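Local coordinates for putative exported protein (Bordetella pertussis Tohama I, PDB 2PFY), which binds pyroglutamic acid, probably as the periplasmic receptor of a tripartite ATP-independent (TRAP) transport system that takes it into the cell, at residues R21-E26 with V113-S118; E64-A69 with R143-S148; Q105-Q110 with F210-K215; A179-P184 with Q203-Q208. All blocks are in the same frame, centred on the assembly; numbering follows the deposited sequence.

Interaction 1: residues R21-E26 with V113-S118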
loop_
_atom_site.group_PDB
_atom_site.type_symbol
_atom_site.label_atom_id
_atom_site.label_comp_id
_atom_site.label_asym_id
_atom_site.label_seq_id
_atom_site.Cartn_x
_atom_site.Cartn_y
_atom_site.Cartn_z
ATOM N N ARG A 21 10.938 9.123 6.258
ATOM C CA ARG A 21 12.202 9.802 6.605
ATOM C C ARG A 21 11.952 11.223 7.147
ATOM O O ARG A 21 12.538 11.641 8.194
ATOM C CB ARG A 21 13.194 9.796 5.416
ATOM C CG ARG A 21 13.745 8.325 5.136
ATOM C CD ARG A 21 14.950 8.333 4.169
ATOM N NE ARG A 21 15.504 6.985 4.001
ATOM C CZ ARG A 21 16.276 6.370 4.899
ATOM N NH1 ARG A 21 16.596 6.977 6.032
ATOM N NH2 ARG A 21 16.737 5.150 4.671
ATOM N N GLN A 22 11.062 11.955 6.489
ATOM C CA GLN A 22 10.792 13.316 6.937
ATOM C C GLN A 22 10.084 13.277 8.301
ATOM O O GLN A 22 10.345 14.126 9.207
ATOM C CB GLN A 22 9.985 14.081 5.883
ATOM C CG GLN A 22 9.686 15.548 6.305
ATOM C CD GLN A 22 9.130 16.406 5.182
ATOM O OE1 GLN A 22 9.206 16.054 3.989
ATOM N NE2 GLN A 22 8.528 17.525 5.562
ATOM N N PHE A 23 9.184 12.310 8.446
ATOM C CA PHE A 23 8.500 12.046 9.729
ATOM C C PHE A 23 9.517 11.762 10.845
ATOM O O PHE A 23 9.421 12.352 11.935
ATOM C CB PHE A 23 7.470 10.909 9.576
ATOM C CG PHE A 23 7.127 10.220 10.883
ATOM C CD1 PHE A 23 6.194 10.787 11.760
ATOM C CD2 PHE A 23 7.740 9.020 11.229
ATOM C CE1 PHE A 23 5.892 10.161 12.997
ATOM C CE2 PHE A 23 7.459 8.376 12.481
ATOM C CZ PHE A 23 6.524 8.941 13.339
ATOM N N ALA A 24 10.506 10.890 10.584
ATOM C CA ALA A 24 11.563 10.606 11.572
ATOM C C ALA A 24 12.352 11.896 11.936
ATOM O O ALA A 24 12.650 12.169 13.125
ATOM C CB ALA A 24 12.528 9.463 11.046
ATOM N N ASP A 25 12.688 12.677 10.907
ATOM C CA ASP A 25 13.373 13.958 11.092
ATOM C C ASP A 25 12.546 14.940 11.911
ATOM O O ASP A 25 13.100 15.642 12.765
ATOM C CB ASP A 25 13.716 14.625 9.743
ATOM C CG ASP A 25 14.886 13.972 9.052
ATOM O OD1 ASP A 25 15.689 13.288 9.718
ATOM O OD2 ASP A 25 14.989 14.143 7.815
ATOM N N GLU A 26 11.246 15.006 11.631
ATOM C CA GLU A 26 10.354 15.925 12.328
ATOM C C GLU A 26 10.148 15.533 13.793
ATOM O O GLU A 26 10.054 16.407 14.650
ATOM C CB GLU A 26 9.038 16.107 11.568
ATOM C CG GLU A 26 9.281 17.049 10.325
ATOM C CD GLU A 26 8.069 17.262 9.421
ATOM O OE1 GLU A 26 6.954 16.711 9.680
ATOM O OE2 GLU A 26 8.254 17.984 8.419
ATOM N N VAL A 113 0.287 0.584 17.960
ATOM C CA VAL A 113 -0.274 1.921 17.799
ATOM C C VAL A 113 -0.191 2.332 16.319
ATOM O O VAL A 113 0.887 2.291 15.726
ATOM C CB VAL A 113 0.523 2.978 18.658
ATOM C CG1 VAL A 113 0.020 4.381 18.421
ATOM C CG2 VAL A 113 0.468 2.620 20.137
ATOM N N LEU A 114 -1.330 2.723 15.756
ATOM C CA LEU A 114 -1.404 3.297 14.422
ATOM C C LEU A 114 -0.960 4.744 14.519
ATOM O O LEU A 114 -1.601 5.549 15.179
ATOM C CB LEU A 114 -2.836 3.153 13.866
ATOM C CG LEU A 114 -3.401 3.796 12.561
ATOM C CD1 LEU A 114 -2.380 4.242 11.525
ATOM C CD2 LEU A 114 -4.449 2.850 11.948
ATOM N N VAL A 115 0.180 5.056 13.912
ATOM C CA VAL A 115 0.725 6.397 13.976
ATOM C C VAL A 115 0.165 7.242 12.811
ATOM O O VAL A 115 -0.475 8.286 13.042
ATOM C CB VAL A 115 2.269 6.378 13.982
ATOM C CG1 VAL A 115 2.831 7.801 13.942
ATOM C CG2 VAL A 115 2.802 5.563 15.209
ATOM N N TYR A 116 0.387 6.819 11.565
ATOM C CA TYR A 116 -0.215 7.552 10.441
ATOM C C TYR A 116 -0.335 6.650 9.211
ATOM O O TYR A 116 0.296 5.598 9.169
ATOM C CB TYR A 116 0.558 8.854 10.133
ATOM C CG TYR A 116 1.861 8.659 9.347
ATOM C CD1 TYR A 116 1.855 8.550 7.931
ATOM C CD2 TYR A 116 3.091 8.590 10.011
ATOM C CE1 TYR A 116 3.079 8.341 7.214
ATOM C CE2 TYR A 116 4.319 8.429 9.308
ATOM C CZ TYR A 116 4.278 8.303 7.908
ATOM O OH TYR A 116 5.446 8.129 7.225
ATOM N N GLY A 117 -1.165 7.081 8.244
ATOM C CA GLY A 117 -1.339 6.438 6.944
ATOM C C GLY A 117 -0.952 7.357 5.792
ATOM O O GLY A 117 -0.884 8.584 5.941
ATOM N N SER A 118 -0.663 6.765 4.631
ATOM C CA SER A 118 -0.517 7.538 3.395
ATOM C C SER A 118 -0.838 6.601 2.269
ATOM O O SER A 118 -0.635 5.391 2.395
ATOM C CB SER A 118 0.898 8.104 3.222
ATOM O OG SER A 118 1.130 9.146 4.144
#
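Helix packing on one face of a mixed five-stranded sheet brings Phe23 of helix 15-30 against Val115 and Tyr116 of the outermost strand 112-119. The backbones stay well apart, Phe23 CA lying 9.8 Å from Tyr116 CA, so side chains alone span the gap, and no hydrogen bond crosses between the segments. Tyr116 puts the CE2 corner of its ring over one face of Phe23, offset toward the rim, with CE2 3.7 Å from Phe23 CG. A chi1 of 78°, which sets Tyr116 CG between its backbone N and carbonyl carbon, sends the ring across to the helix. The two ring planes meet obliquely, at 57°, with their centroids 5.2 Å apart. Farther along the phenylalanine, Val115 CG1 touches Phe23 CZ at 3.9 Å. That two consecutive strand residues reach the same helix side chain is consistent with the classic beta bulge here, in which Val115 and Tyr116 both face Val211 of strand 208-214; the psi of Val115, -59°, breaks the extended course. Helix 223-257 closes the cluster, with Ala232 against Phe23 and Ala236 against Tyr116, while Ile37 of strand 35-40 meets Phe23 from the far edge of the sheet.

Interaction 2: residues E64-A69 with R143-S148; sequences EVLVSA and RAYSAS. With PCA (pyroglutamic acid), chain E.
Ser68 O, which lies 4.2 Å from Ser146 CB, accepts hydrogen bonds from two waters, each at 2.9 Å. These waters in turn accept from Ala147 N and Ser148 N, so the amides at the start of helix 147-155 reach the 67-69 turn through solvent. A third water joins Ser68 OG to Ser146 OG, 2.6 Å from each. Ser146 holds the N-cap position, and its OG is also hydrogen-bonded to Thr149 OG1. Direct contact is apolar: Leu66 and Tyr145 cross at about a right angle, with Leu66 CD2 3.7 Å from Tyr145 CD1. With chi1 at 60°, Tyr145 CG sits between its backbone N and carbonyl carbon, and the ring presents one face to pyroglutamic acid CB. The other leucine methyl, CD1, approaches the same CB. Arg143, extended from CG to NE, meets the ligand carboxylate at its guanidinium edge; NH1 donates to OXT at 2.9 Å and NH2 to O at 2.7 Å, with N-H...O angles of 161° and 157°. Tyr145 CD2 lies over a face of this guanidinium, and Arg143 NE donates a hydrogen bond to Val163 O. Such two-pronged arginine-carboxylate pairing is characteristic of the ligand site of TRAP receptors of the DctP family.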
loop_
_atom_site.group_PDB
_atom_site.type_symbol
_atom_site.label_atom_id
_atom_site.label_comp_id
_atom_site.label_asym_id
_atom_site.label_seq_id
_atom_site.Cartn_x
_atom_site.Cartn_y
_atom_site.Cartn_z
ATOM N N GLU A 64 6.902 0.862 8.711
ATOM C CA GLU A 64 5.986 1.158 7.650
ATOM C C GLU A 64 5.665 -0.119 6.855
ATOM O O GLU A 64 6.552 -0.947 6.583
ATOM C CB GLU A 64 6.563 2.288 6.757
ATOM C CG GLU A 64 5.633 2.691 5.608
ATOM C CD GLU A 64 5.788 1.775 4.400
ATOM O OE1 GLU A 64 6.957 1.385 4.100
ATOM O OE2 GLU A 64 4.752 1.426 3.779
ATOM N N VAL A 65 4.383 -0.291 6.523
ATOM C CA VAL A 65 3.937 -1.471 5.752
ATOM C C VAL A 65 2.611 -1.180 5.041
ATOM O O VAL A 65 1.810 -0.329 5.476
ATOM C CB VAL A 65 3.862 -2.784 6.655
ATOM C CG1 VAL A 65 2.763 -2.676 7.720
ATOM C CG2 VAL A 65 3.699 -4.088 5.831
ATOM N N LEU A 66 2.413 -1.886 3.930
ATOM C CA LEU A 66 1.160 -1.902 3.203
ATOM C C LEU A 66 0.079 -2.376 4.170
ATOM O O LEU A 66 0.210 -3.458 4.770
ATOM C CB LEU A 66 1.284 -2.896 2.030
ATOM C CG LEU A 66 0.097 -2.991 1.068
ATOM C CD1 LEU A 66 0.027 -1.716 0.194
ATOM C CD2 LEU A 66 0.175 -4.266 0.207
ATOM N N VAL A 67 -0.982 -1.584 4.312
ATOM C CA VAL A 67 -2.098 -1.901 5.232
ATOM C C VAL A 67 -2.680 -3.288 4.924
ATOM O O VAL A 67 -2.814 -4.153 5.829
ATOM C CB VAL A 67 -3.228 -0.796 5.165
ATOM C CG1 VAL A 67 -4.484 -1.234 5.960
ATOM C CG2 VAL A 67 -2.696 0.550 5.658
ATOM N N SER A 68 -2.966 -3.524 3.636
ATOM C CA SER A 68 -3.551 -4.783 3.191
ATOM C C SER A 68 -2.633 -6.004 3.348
ATOM O O SER A 68 -3.063 -7.134 3.101
ATOM C CB SER A 68 -4.056 -4.643 1.745
ATOM O OG SER A 68 -2.982 -4.246 0.901
ATOM N N ALA A 69 -1.381 -5.806 3.782
ATOM C CA ALA A 69 -0.537 -6.939 4.193
ATOM C C ALA A 69 -1.119 -7.665 5.427
ATOM O O ALA A 69 -0.774 -8.818 5.688
ATOM C CB ALA A 69 0.908 -6.502 4.465
ATOM N N ARG A 143 1.899 -11.124 -11.219
ATOM C CA ARG A 143 2.356 -10.765 -9.871
ATOM C C ARG A 143 1.211 -10.427 -8.930
ATOM O O ARG A 143 0.339 -9.614 -9.267
ATOM C CB ARG A 143 3.304 -9.561 -9.922
ATOM C CG ARG A 143 3.794 -9.126 -8.517
ATOM C CD ARG A 143 4.539 -7.840 -8.540
ATOM N NE ARG A 143 4.885 -7.477 -7.160
ATOM C CZ ARG A 143 4.693 -6.276 -6.625
ATOM N NH1 ARG A 143 4.239 -5.286 -7.385
ATOM N NH2 ARG A 143 5.014 -6.054 -5.336
ATOM N N ALA A 144 1.219 -11.032 -7.744
ATOM C CA ALA A 144 0.347 -10.602 -6.640
ATOM C C ALA A 144 1.248 -10.103 -5.508
ATOM O O ALA A 144 2.397 -10.492 -5.443
ATOM C CB ALA A 144 -0.505 -11.775 -6.123
ATOM N N TYR A 145 0.737 -9.234 -4.631
ATOM C CA TYR A 145 1.591 -8.691 -3.564
ATOM C C TYR A 145 0.929 -8.677 -2.195
ATOM O O TYR A 145 1.461 -8.103 -1.233
ATOM C CB TYR A 145 2.154 -7.309 -3.937
ATOM C CG TYR A 145 1.141 -6.228 -4.213
ATOM C CD1 TYR A 145 0.301 -5.750 -3.201
ATOM C CD2 TYR A 145 1.047 -5.642 -5.486
ATOM C CE1 TYR A 145 -0.607 -4.762 -3.446
ATOM C CE2 TYR A 145 0.117 -4.643 -5.748
ATOM C CZ TYR A 145 -0.714 -4.208 -4.726
ATOM O OH TYR A 145 -1.641 -3.217 -4.919
ATOM N N SER A 146 -0.233 -9.320 -2.125
ATOM C CA SER A 146 -1.087 -9.339 -0.932
ATOM C C SER A 146 -2.111 -10.473 -1.126
ATOM O O SER A 146 -2.254 -11.004 -2.246
ATOM C CB SER A 146 -1.783 -7.981 -0.755
ATOM O OG SER A 146 -2.684 -7.723 -1.830
ATOM N N ALA A 147 -2.778 -10.869 -0.037
ATOM C CA ALA A 147 -3.919 -11.787 -0.097
ATOM C C ALA A 147 -4.999 -11.287 -1.060
ATOM O O ALA A 147 -5.485 -12.047 -1.901
ATOM C CB ALA A 147 -4.499 -12.017 1.343
ATOM N N SER A 148 -5.365 -10.010 -0.961
ATOM C CA SER A 148 -6.374 -9.435 -1.865
ATOM C C SER A 148 -5.973 -9.501 -3.342
ATOM O O SER A 148 -6.772 -9.956 -4.188
ATOM C CB SER A 148 -6.726 -7.997 -1.470
ATOM O OG SER A 148 -7.776 -7.514 -2.297
HETATM N N PCA E . 3.250 -0.560 -4.890
HETATM C CA PCA E . 3.281 -1.649 -3.884
HETATM C CB PCA E . 1.894 -1.865 -3.332
HETATM C CG PCA E . 0.993 -0.933 -4.084
HETATM C CD PCA E . 1.891 -0.155 -4.988
HETATM O OE PCA E . 1.517 0.770 -5.701
HETATM C C PCA E . 3.800 -2.928 -4.511
HETATM O O PCA E . 4.153 -3.916 -3.856
HETATM O OXT PCA E . 3.872 -2.982 -5.725
HETATM O O HOH W 1 -3.548 -5.249 -1.479
HETATM O O HOH W 2 -5.018 -8.331 1.366
HETATM O O HOH W 3 -1.836 -9.693 2.395
#

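Interaction 3: residues Q105-Q110 with F210-K215; sequences QRLDKQ and FVIANK
Asp108, near the C-terminal end of helix 89-108, and Lys215, just after strand 208-214, form a salt bridge at the margin of an otherwise apolar contact. Lys215 NZ donates to Asp108 OD1 at 2.6 Å, whereas Asp108 OD2 stays 3.5 Å from NZ, so a single oxygen carries the bond. The ammonium group arrives 40° out of the carboxylate plane. A fully extended lysine chain spans the distance: CG lies opposite the backbone N (chi1 -169°), and every later torsion is near 180°. Neighbouring polar groups are engaged elsewhere. Asn214, the N-cap of the helix that starts at Lys215, accepts from Ala217 N through OD1 and donates from ND2 to Val55 O. Gln110 OE1 accepts from Lys52 NZ. The backbone N of Gln110 donates to Leu107 O at 2.8 Å, closing the turn that follows the salt-bridged aspartate's helix. Deeper in, the contact is wholly hydrocarbon. Leu107 CD1 is 3.7 Å from Phe210 CE1 and equally far from Ile212 CG2, and that isoleucine methyl lies 3.6 Å above the centre of the Phe210 ring. One leucine methyl thus meets a pair already packed together on the strand. The apolar part seats Leu107 of the helix against the sheet, while a partly exposed, one-oxygen ion pair implies a charge interaction probably moderated by solvent.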
loop_
_atom_site.group_PDB
_atom_site.type_symbol
_atom_site.label_atom_id
_atom_site.label_comp_id
_atom_site.label_asym_id
_atom_site.label_seq_id
_atom_site.Cartn_x
_atom_site.Cartn_y
_atom_site.Cartn_z
ATOM N N GLN A 105 -8.268 0.516 16.406
ATOM C CA GLN A 105 -8.799 -0.298 17.471
ATOM C C GLN A 105 -8.351 -1.737 17.360
ATOM O O GLN A 105 -7.892 -2.302 18.354
ATOM C CB GLN A 105 -10.323 -0.154 17.565
ATOM C CG GLN A 105 -10.717 1.197 18.206
ATOM C CD GLN A 105 -9.762 1.652 19.355
ATOM O OE1 GLN A 105 -9.577 0.942 20.371
ATOM N NE2 GLN A 105 -9.161 2.841 19.188
ATOM N N ARG A 106 -8.404 -2.304 16.155
ATOM C CA ARG A 106 -7.927 -3.686 15.943
ATOM C C ARG A 106 -6.437 -3.816 16.249
ATOM O O ARG A 106 -6.000 -4.846 16.776
ATOM C CB ARG A 106 -8.236 -4.217 14.531
ATOM C CG ARG A 106 -9.745 -4.363 14.184
ATOM C CD ARG A 106 -10.417 -5.606 14.832
ATOM N NE ARG A 106 -11.871 -5.632 14.599
ATOM C CZ ARG A 106 -12.495 -6.355 13.667
ATOM N NH1 ARG A 106 -11.825 -7.139 12.833
ATOM N NH2 ARG A 106 -13.807 -6.275 13.549
ATOM N N LEU A 107 -5.657 -2.791 15.914
ATOM C CA LEU A 107 -4.223 -2.819 16.215
ATOM C C LEU A 107 -3.918 -2.662 17.712
ATOM O O LEU A 107 -3.024 -3.317 18.245
ATOM C CB LEU A 107 -3.481 -1.743 15.418
ATOM C CG LEU A 107 -3.358 -1.975 13.898
ATOM C CD1 LEU A 107 -2.840 -0.690 13.300
ATOM C CD2 LEU A 107 -2.466 -3.173 13.518
ATOM N N ASP A 108 -4.656 -1.782 18.376
ATOM C CA ASP A 108 -4.450 -1.557 19.813
ATOM C C ASP A 108 -4.609 -2.879 20.602
ATOM O O ASP A 108 -3.818 -3.171 21.501
ATOM C CB ASP A 108 -5.406 -0.465 20.315
ATOM C CG ASP A 108 -5.326 -0.254 21.814
ATOM O OD1 ASP A 108 -4.373 0.390 22.268
ATOM O OD2 ASP A 108 -6.234 -0.715 22.526
ATOM N N LYS A 109 -5.606 -3.685 20.235
ATOM C CA LYS A 109 -5.835 -4.989 20.860
ATOM C C LYS A 109 -4.643 -5.929 20.643
ATOM O O LYS A 109 -4.477 -6.909 21.359
ATOM C CB LYS A 109 -7.123 -5.631 20.326
ATOM C CG LYS A 109 -8.403 -5.016 20.882
ATOM C CD LYS A 109 -9.582 -5.191 19.905
ATOM C CE LYS A 109 -10.549 -3.967 19.938
ATOM N NZ LYS A 109 -11.168 -3.612 18.584
ATOM N N GLN A 110 -3.793 -5.605 19.676
ATOM C CA GLN A 110 -2.629 -6.427 19.386
ATOM C C GLN A 110 -1.326 -5.851 19.931
ATOM O O GLN A 110 -0.245 -6.344 19.584
ATOM C CB GLN A 110 -2.485 -6.636 17.873
ATOM C CG GLN A 110 -3.575 -7.455 17.258
ATOM C CD GLN A 110 -3.039 -8.376 16.205
ATOM O OE1 GLN A 110 -2.235 -9.282 16.487
ATOM N NE2 GLN A 110 -3.471 -8.159 14.973
ATOM N N PHE A 210 0.706 2.153 6.070
ATOM C CA PHE A 210 0.727 2.840 7.377
ATOM C C PHE A 210 1.976 2.636 8.205
ATOM O O PHE A 210 2.789 1.744 7.919
ATOM C CB PHE A 210 -0.593 2.668 8.234
ATOM C CG PHE A 210 -0.930 1.239 8.656
ATOM C CD1 PHE A 210 -2.185 0.981 9.227
ATOM C CD2 PHE A 210 -0.054 0.149 8.438
ATOM C CE1 PHE A 210 -2.577 -0.338 9.624
ATOM C CE2 PHE A 210 -0.425 -1.155 8.828
ATOM C CZ PHE A 210 -1.712 -1.404 9.417
ATOM N N VAL A 211 2.119 3.485 9.218
ATOM C CA VAL A 211 3.249 3.466 10.112
ATOM C C VAL A 211 2.684 3.085 11.473
ATOM O O VAL A 211 1.766 3.728 11.986
ATOM C CB VAL A 211 3.987 4.806 10.140
ATOM C CG1 VAL A 211 5.011 4.888 11.338
ATOM C CG2 VAL A 211 4.720 5.014 8.798
ATOM N N ILE A 212 3.190 1.990 12.014
ATOM C CA ILE A 212 2.602 1.390 13.208
ATOM C C ILE A 212 3.738 1.239 14.241
ATOM O O ILE A 212 4.861 0.909 13.870
ATOM C CB ILE A 212 1.912 -0.001 12.900
ATOM C CG1 ILE A 212 2.849 -0.940 12.113
ATOM C CG2 ILE A 212 0.576 0.179 12.125
ATOM C CD1 ILE A 212 2.395 -2.408 12.006
ATOM N N ALA A 213 3.442 1.474 15.525
ATOM C CA ALA A 213 4.463 1.413 16.573
ATOM C C ALA A 213 4.174 0.346 17.633
ATOM O O ALA A 213 3.024 -0.023 17.854
ATOM C CB ALA A 213 4.701 2.815 17.226
ATOM N N ASN A 214 5.232 -0.186 18.234
ATOM C CA ASN A 214 5.098 -1.120 19.378
ATOM C C ASN A 214 4.482 -0.318 20.530
ATOM O O ASN A 214 5.052 0.682 20.935
ATOM C CB ASN A 214 6.463 -1.676 19.762
ATOM C CG ASN A 214 6.393 -2.655 20.948
ATOM O OD1 ASN A 214 6.403 -2.248 22.122
ATOM N ND2 ASN A 214 6.316 -3.944 20.639
ATOM N N LYS A 215 3.314 -0.748 21.017
ATOM C CA LYS A 215 2.573 0.002 22.056
ATOM C C LYS A 215 3.367 0.180 23.353
ATOM O O LYS A 215 3.450 1.281 23.852
ATOM C CB LYS A 215 1.192 -0.626 22.324
ATOM C CG LYS A 215 0.281 0.238 23.192
ATOM C CD LYS A 215 -1.031 -0.506 23.396
ATOM C CE LYS A 215 -1.964 0.212 24.322
ATOM N NZ LYS A 215 -3.223 -0.586 24.397
#

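Interaction 4: residues A179-P184 with Q203-Q208. With PCA (pyroglutamic acid), chain E.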
loop_
_atom_site.group_PDB
_atom_site.type_symbol
_atom_site.label_atom_id
_atom_site.label_comp_id
_atom_site.label_asym_id
_atom_site.label_seq_id
_atom_site.Cartn_x
_atom_site.Cartn_y
_atom_site.Cartn_z
ATOM N N ALA A 179 3.461 -10.196 -15.981
ATOM C CA ALA A 179 2.557 -9.034 -15.889
ATOM C C ALA A 179 2.332 -8.649 -14.414
ATOM O O ALA A 179 2.520 -9.465 -13.508
ATOM C CB ALA A 179 1.183 -9.338 -16.561
HETATM N N MSE A 180 1.916 -7.419 -14.154
HETATM C CA MSE A 180 1.668 -7.070 -12.748
HETATM C C MSE A 180 0.659 -5.952 -12.635
HETATM O O MSE A 180 0.246 -5.332 -13.650
HETATM C CB MSE A 180 2.999 -6.705 -12.061
HETATM C CG MSE A 180 3.685 -5.524 -12.672
HETATM SE SE MSE A 180 5.100 -4.925 -11.504
HETATM C CE MSE A 180 5.763 -3.329 -12.616
ATOM N N LEU A 181 0.263 -5.694 -11.395
ATOM C CA LEU A 181 -0.654 -4.631 -11.089
ATOM C C LEU A 181 -0.016 -3.861 -9.958
ATOM O O LEU A 181 0.329 -4.451 -8.915
ATOM C CB LEU A 181 -2.014 -5.174 -10.638
ATOM C CG LEU A 181 -2.995 -4.107 -10.108
ATOM C CD1 LEU A 181 -4.409 -4.196 -10.714
ATOM C CD2 LEU A 181 -3.085 -4.187 -8.574
ATOM N N THR A 182 0.182 -2.565 -10.183
ATOM C CA THR A 182 0.849 -1.699 -9.197
ATOM C C THR A 182 0.730 -0.262 -9.668
ATOM O O THR A 182 0.309 -0.022 -10.815
ATOM C CB THR A 182 2.348 -2.116 -8.914
ATOM O OG1 THR A 182 2.831 -1.426 -7.753
ATOM C CG2 THR A 182 3.322 -1.850 -10.120
ATOM N N SER A 183 1.124 0.683 -8.803
ATOM C CA SER A 183 1.026 2.096 -9.103
ATOM C C SER A 183 2.117 2.511 -10.087
ATOM O O SER A 183 3.147 1.787 -10.278
ATOM C CB SER A 183 1.207 2.930 -7.824
ATOM O OG SER A 183 2.506 2.661 -7.311
ATOM N N PRO A 184 1.936 3.700 -10.675
ATOM C CA PRO A 184 3.045 4.304 -11.417
ATOM C C PRO A 184 4.235 4.666 -10.502
ATOM O O PRO A 184 5.351 4.806 -10.998
ATOM C CB PRO A 184 2.415 5.549 -12.066
ATOM C CG PRO A 184 1.211 5.904 -11.154
ATOM C CD PRO A 184 0.705 4.520 -10.736
ATOM N N GLN A 203 -6.663 2.415 -12.498
ATOM C CA GLN A 203 -7.125 2.840 -11.173
ATOM C C GLN A 203 -7.965 1.752 -10.491
ATOM O O GLN A 203 -9.078 2.030 -10.015
ATOM C CB GLN A 203 -7.941 4.152 -11.270
ATOM C CG GLN A 203 -7.153 5.353 -11.812
ATOM C CD GLN A 203 -7.937 6.661 -11.773
ATOM O OE1 GLN A 203 -8.544 7.035 -10.738
ATOM N NE2 GLN A 203 -7.919 7.375 -12.891
ATOM N N ALA A 204 -7.472 0.520 -10.443
ATOM C CA ALA A 204 -8.278 -0.573 -9.880
ATOM C C ALA A 204 -8.662 -0.300 -8.404
ATOM O O ALA A 204 -9.808 -0.530 -7.977
ATOM C CB ALA A 204 -7.564 -1.894 -10.008
ATOM N N PHE A 205 -7.696 0.209 -7.641
ATOM C CA PHE A 205 -7.913 0.625 -6.277
ATOM C C PHE A 205 -6.755 1.491 -5.803
ATOM O O PHE A 205 -5.765 1.729 -6.529
ATOM C CB PHE A 205 -8.126 -0.599 -5.341
ATOM C CG PHE A 205 -7.008 -1.593 -5.371
ATOM C CD1 PHE A 205 -5.929 -1.495 -4.465
ATOM C CD2 PHE A 205 -6.985 -2.592 -6.337
ATOM C CE1 PHE A 205 -4.873 -2.408 -4.494
ATOM C CE2 PHE A 205 -5.894 -3.518 -6.390
ATOM C CZ PHE A 205 -4.865 -3.433 -5.469
ATOM N N ILE A 206 -6.896 2.028 -4.603
ATOM C CA ILE A 206 -5.798 2.800 -4.071
ATOM C C ILE A 206 -5.411 2.292 -2.651
ATOM O O ILE A 206 -6.081 2.626 -1.650
ATOM C CB ILE A 206 -5.898 4.391 -4.309
ATOM C CG1 ILE A 206 -5.883 5.189 -3.043
ATOM C CG2 ILE A 206 -6.898 4.901 -5.399
ATOM C CD1 ILE A 206 -4.567 5.319 -2.559
ATOM N N PRO A 207 -4.351 1.448 -2.590
ATOM C CA PRO A 207 -4.041 0.773 -1.334
ATOM C C PRO A 207 -3.272 1.728 -0.433
ATOM O O PRO A 207 -2.519 2.590 -0.911
ATOM C CB PRO A 207 -3.216 -0.442 -1.774
ATOM C CG PRO A 207 -2.456 0.086 -3.069
ATOM C CD PRO A 207 -3.402 1.102 -3.681
ATOM N N GLN A 208 -3.534 1.633 0.861
ATOM C CA GLN A 208 -2.885 2.492 1.847
ATOM C C GLN A 208 -1.649 1.825 2.399
ATOM O O GLN A 208 -1.528 0.611 2.425
ATOM C CB GLN A 208 -3.811 2.779 3.011
ATOM C CG GLN A 208 -5.146 3.405 2.624
ATOM C CD GLN A 208 -5.011 4.737 1.910
ATOM O OE1 GLN A 208 -4.168 5.551 2.233
ATOM N NE2 GLN A 208 -5.878 4.971 0.958
HETATM N N PCA E . 3.250 -0.560 -4.890
HETATM C CA PCA E . 3.281 -1.649 -3.884
HETATM C CB PCA E . 1.894 -1.865 -3.332
HETATM C CG PCA E . 0.993 -0.933 -4.084
HETATM C CD PCA E . 1.891 -0.155 -4.988
HETATM O OE PCA E . 1.517 0.770 -5.701
HETATM C C PCA E . 3.800 -2.928 -4.511
HETATM O O PCA E . 4.153 -3.916 -3.856
HETATM O OXT PCA E . 3.872 -2.982 -5.725
#
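Strand 180-182 and the irregular segment 203-208 run past each other without a backbone hydrogen bond, Leu181 CA and Ala204 CA being 8.7 Å apart at their closest. Leu181 bridges the gap with its two methyls. CD2 touches the Phe205 ring obliquely, 3.6 Å from CE2, and CD1 rests 4.0 Å from Ala204 CB. The leucine branch points across because CG stands opposite the backbone N, at chi1 172°. The phenylalanine itself has Pro207 CB at its edge, in the ring plane, and outside the two segments it packs on Tyr145. Segment 203-208 belongs to the connection from strand 198-201, in the four-stranded sheet, to strand 208-214, in the five-stranded sheet; it is thus one of the crossings between lobes expected of a periplasmic binding protein, whose ligand lies in the cleft between them. Both segments line that cleft. While the CB of Leu181 is directed toward 203-208, that of the next residue, Thr182, is directed away from it, and Thr182 OG1 donates to pyroglutamic acid OXT at 2.8 Å. Ser183 grips the ring carbonyl oxygen OE twice: OG donates at 2.7 Å, and the backbone N adds a bond of 3.1 Å with an N-H...O angle of 146°. The same OG accepts from Thr186 N, so Ser183 caps the start of helix 184-189; donating to OE and accepting from the helix should restrict the rotation of the hydroxyl. From the other segment, Pro207 CG approaches the ligand ring through hydrocarbon alone, 3.7 Å from its CG.

All four contacts are buried, but interaction 3 reaches the surface at its salt bridge. Interactions 1 and 3 pack helices 15-30 and 89-108 on strands of the five-stranded sheet, and they join directly where strands 112-119 and 208-214 pair: Val113 O is 2.7 Å from Ala213 N. Interaction 1 is purely apolar across its segments; interaction 3 adds an ion pair. Interactions 2 and 4, centres about 11 Å apart, share pyroglutamic acid and combine apolar contacts with polar ligand bonds, water bridges occurring in interaction 2. Strand pairing also links 2 to 3, through Val65 O and Phe210 N, 2.8 Å apart, while 4 leads in sequence into the strand used by 3.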